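Local coordinates for suppressor protein MPT5 (Saccharomyces cerevisiae, PDB 5BZ1) that binds short sequence elements in the 3'-UTRs of target mRNAs and regulates them post-transcriptionally, including negative regulation of HO expression, at residues 101-106 with 141-146. Sequence-based numbering, arbitrary orientation.
Sequences SLQKII and GNHVIQ. With nucleotides of chain B.
V144 packs its CG1 methyl against L102 and I106, meeting L102 CD2 at 3.8 Å and I106 CD1 at 4.0 Å, with both side chains crossing it at roughly right angles. With CG1 anti to its backbone N (chi1 171°), V144 turns that methyl to L102 and I106; S93 and F122 touch the same side chain. No hydrogen bond joins the two segments. They are RNA-binding helices of Pumilio repeats 3 and 4, nearly parallel (5°) with axes 9.4 Å apart, as neighbouring repeats stack in the PUF superhelix. Toward the RNA the packing thins to Q103 and H143. Q103 reaches out with an extended chain; its NE2 passes 3.5 Å from H143 CB and gives a straight 2.9 Å hydrogen bond to O4 of U7 of chain B. The imidazole lies with one face over C4 of U7, offset toward the rim, while N142 ND2 sits over the opposite face. N142 and Q146 read U6 of chain B: N142 OD1 accepts a hydrogen bond from N3, its ND2 donates to O2, and Q146 NE2 donates to O4. An alanine in place of H143 would probably leave C4 of U7 without the ring that lies against it and open a gap between that base and N142 ND2.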
loop_
_atom_site.group_PDB
_atom_site.type_symbol
_atom_site.label_atom_id
_atom_site.label_comp_id
_atom_site.label_asym_id
_atom_site.label_seq_id
_atom_site.Cartn_x
_atom_site.Cartn_y
_atom_site.Cartn_z
ATOM N N SER A 101 -19.930 -3.863 10.560
ATOM C CA SER A 101 -21.022 -4.541 9.869
ATOM C C SER A 101 -20.686 -4.797 8.400
ATOM O O SER A 101 -20.852 -5.908 7.903
ATOM C CB SER A 101 -22.304 -3.710 9.962
ATOM O OG SER A 101 -22.717 -3.533 11.301
ATOM N N LEU A 102 -20.210 -3.761 7.712
ATOM C CA LEU A 102 -19.951 -3.847 6.277
ATOM C C LEU A 102 -18.770 -4.761 5.944
ATOM O O LEU A 102 -18.809 -5.493 4.947
ATOM C CB LEU A 102 -19.754 -2.449 5.679
ATOM C CG LEU A 102 -19.704 -2.372 4.155
ATOM C CD1 LEU A 102 -20.851 -3.170 3.567
ATOM C CD2 LEU A 102 -19.775 -0.929 3.683
ATOM N N GLN A 103 -17.729 -4.726 6.775
ATOM C CA GLN A 103 -16.593 -5.631 6.610
ATOM C C GLN A 103 -17.057 -7.085 6.663
ATOM O O GLN A 103 -16.624 -7.914 5.862
ATOM C CB GLN A 103 -15.542 -5.392 7.698
ATOM C CG GLN A 103 -14.713 -4.123 7.541
ATOM C CD GLN A 103 -13.885 -3.827 8.778
ATOM O OE1 GLN A 103 -13.068 -4.644 9.202
ATOM N NE2 GLN A 103 -14.102 -2.654 9.371
ATOM N N LYS A 104 -17.938 -7.386 7.614
ATOM C CA LYS A 104 -18.462 -8.741 7.772
ATOM C C LYS A 104 -19.321 -9.141 6.572
ATOM O O LYS A 104 -19.225 -10.265 6.076
ATOM C CB LYS A 104 -19.279 -8.858 9.063
ATOM C CG LYS A 104 -19.745 -10.277 9.369
ATOM C CD LYS A 104 -18.563 -11.242 9.440
ATOM C CE LYS A 104 -19.013 -12.682 9.677
ATOM N NZ LYS A 104 -19.540 -12.900 11.048
ATOM N N ILE A 105 -20.153 -8.210 6.111
ATOM C CA ILE A 105 -21.012 -8.449 4.953
ATOM C C ILE A 105 -20.184 -8.779 3.711
ATOM O O ILE A 105 -20.435 -9.782 3.038
ATOM C CB ILE A 105 -21.934 -7.245 4.680
ATOM C CG1 ILE A 105 -22.986 -7.126 5.787
ATOM C CG2 ILE A 105 -22.616 -7.377 3.325
ATOM C CD1 ILE A 105 -23.838 -5.871 5.703
ATOM N N ILE A 106 -19.199 -7.933 3.416
ATOM C CA ILE A 106 -18.276 -8.175 2.309
ATOM C C ILE A 106 -17.573 -9.519 2.475
ATOM O O ILE A 106 -17.414 -10.272 1.514
ATOM C CB ILE A 106 -17.212 -7.054 2.210
ATOM C CG1 ILE A 106 -17.862 -5.734 1.798
ATOM C CG2 ILE A 106 -16.108 -7.424 1.221
ATOM C CD1 ILE A 106 -16.985 -4.522 2.040
ATOM N N GLY A 141 -13.384 4.025 7.467
ATOM C CA GLY A 141 -13.623 3.657 6.081
ATOM C C GLY A 141 -12.501 2.899 5.394
ATOM O O GLY A 141 -12.765 2.063 4.523
ATOM N N ASN A 142 -11.255 3.170 5.777
ATOM C CA ASN A 142 -10.122 2.548 5.096
ATOM C C ASN A 142 -10.119 1.028 5.272
ATOM O O ASN A 142 -9.570 0.304 4.444
ATOM C CB ASN A 142 -8.787 3.167 5.538
ATOM C CG ASN A 142 -8.268 2.584 6.846
ATOM O OD1 ASN A 142 -7.484 1.631 6.847
ATOM N ND2 ASN A 142 -8.696 3.159 7.965
ATOM N N HIS A 143 -10.751 0.551 6.341
ATOM C CA HIS A 143 -10.854 -0.885 6.579
ATOM C C HIS A 143 -11.830 -1.541 5.601
ATOM O O HIS A 143 -11.630 -2.688 5.185
ATOM C CB HIS A 143 -11.276 -1.165 8.026
ATOM C CG HIS A 143 -10.288 -0.695 9.046
ATOM N ND1 HIS A 143 -9.069 -1.318 9.247
ATOM C CD2 HIS A 143 -10.328 0.327 9.930
ATOM C CE1 HIS A 143 -8.409 -0.695 10.200
ATOM N NE2 HIS A 143 -9.153 0.314 10.635
ATOM N N VAL A 144 -12.886 -0.812 5.246
ATOM C CA VAL A 144 -13.844 -1.283 4.252
ATOM C C VAL A 144 -13.199 -1.355 2.863
ATOM O O VAL A 144 -13.374 -2.338 2.138
ATOM C CB VAL A 144 -15.107 -0.395 4.213
ATOM C CG1 VAL A 144 -15.999 -0.770 3.032
ATOM C CG2 VAL A 144 -15.882 -0.507 5.527
ATOM N N ILE A 145 -12.454 -0.314 2.494
ATOM C CA ILE A 145 -11.755 -0.307 1.209
ATOM C C ILE A 145 -10.765 -1.471 1.144
ATOM O O ILE A 145 -10.687 -2.175 0.136
ATOM C CB ILE A 145 -11.017 1.025 0.948
ATOM C CG1 ILE A 145 -11.992 2.201 0.975
ATOM C CG2 ILE A 145 -10.283 0.976 -0.389
ATOM C CD1 ILE A 145 -13.118 2.087 -0.049
ATOM N N GLN A 146 -10.020 -1.680 2.226
ATOM C CA GLN A 146 -9.055 -2.774 2.278
ATOM C C GLN A 146 -9.737 -4.138 2.179
ATOM O O GLN A 146 -9.209 -5.058 1.559
ATOM C CB GLN A 146 -8.197 -2.695 3.545
ATOM C CG GLN A 146 -7.180 -1.555 3.544
ATOM C CD GLN A 146 -6.262 -1.588 4.752
ATOM O OE1 GLN A 146 -5.591 -2.588 5.008
ATOM N NE2 GLN A 146 -6.230 -0.491 5.502
ATOM P P U B 6 -1.385 0.706 15.027
ATOM O OP1 U B 6 -0.497 1.533 15.889
ATOM O OP2 U B 6 -1.655 -0.715 15.394
ATOM O "O5'" U B 6 -2.792 1.438 14.875
ATOM C "C5'" U B 6 -2.879 2.852 14.727
ATOM C "C4'" U B 6 -4.258 3.285 14.290
ATOM O "O4'" U B 6 -4.308 3.350 12.838
ATOM C "C3'" U B 6 -5.405 2.366 14.719
ATOM O "O3'" U B 6 -6.560 3.154 15.007
ATOM C "C2'" U B 6 -5.658 1.537 13.461
ATOM O "O2'" U B 6 -6.962 0.998 13.359
ATOM C "C1'" U B 6 -5.385 2.560 12.365
ATOM N N1 U B 6 -5.019 1.976 11.064
ATOM C C2 U B 6 -5.963 2.057 10.054
ATOM O O2 U B 6 -7.049 2.584 10.223
ATOM N N3 U B 6 -5.596 1.495 8.849
ATOM C C4 U B 6 -4.393 0.876 8.562
ATOM O O4 U B 6 -4.202 0.417 7.432
ATOM C C5 U B 6 -3.471 0.839 9.663
ATOM C C6 U B 6 -3.800 1.374 10.850
ATOM P P U B 7 -7.239 3.097 16.468
ATOM O OP1 U B 7 -8.305 4.134 16.541
ATOM O OP2 U B 7 -6.142 3.129 17.472
ATOM O "O5'" U B 7 -7.938 1.661 16.514
ATOM C "C5'" U B 7 -8.559 1.176 17.703
ATOM C "C4'" U B 7 -8.616 -0.335 17.745
ATOM O "O4'" U B 7 -9.757 -0.804 16.972
ATOM C "C3'" U B 7 -7.391 -1.059 17.178
ATOM O "O3'" U B 7 -7.176 -2.272 17.910
ATOM C "C2'" U B 7 -7.844 -1.404 15.762
ATOM O "O2'" U B 7 -7.150 -2.477 15.161
ATOM C "C1'" U B 7 -9.316 -1.729 15.997
ATOM N N1 U B 7 -10.178 -1.614 14.810
ATOM C C2 U B 7 -10.565 -2.792 14.189
ATOM O O2 U B 7 -10.204 -3.892 14.573
ATOM N N3 U B 7 -11.380 -2.643 13.092
ATOM C C4 U B 7 -11.849 -1.454 12.571
ATOM O O4 U B 7 -12.578 -1.487 11.577
ATOM C C5 U B 7 -11.413 -0.280 13.277
ATOM C C6 U B 7 -10.615 -0.393 14.349
#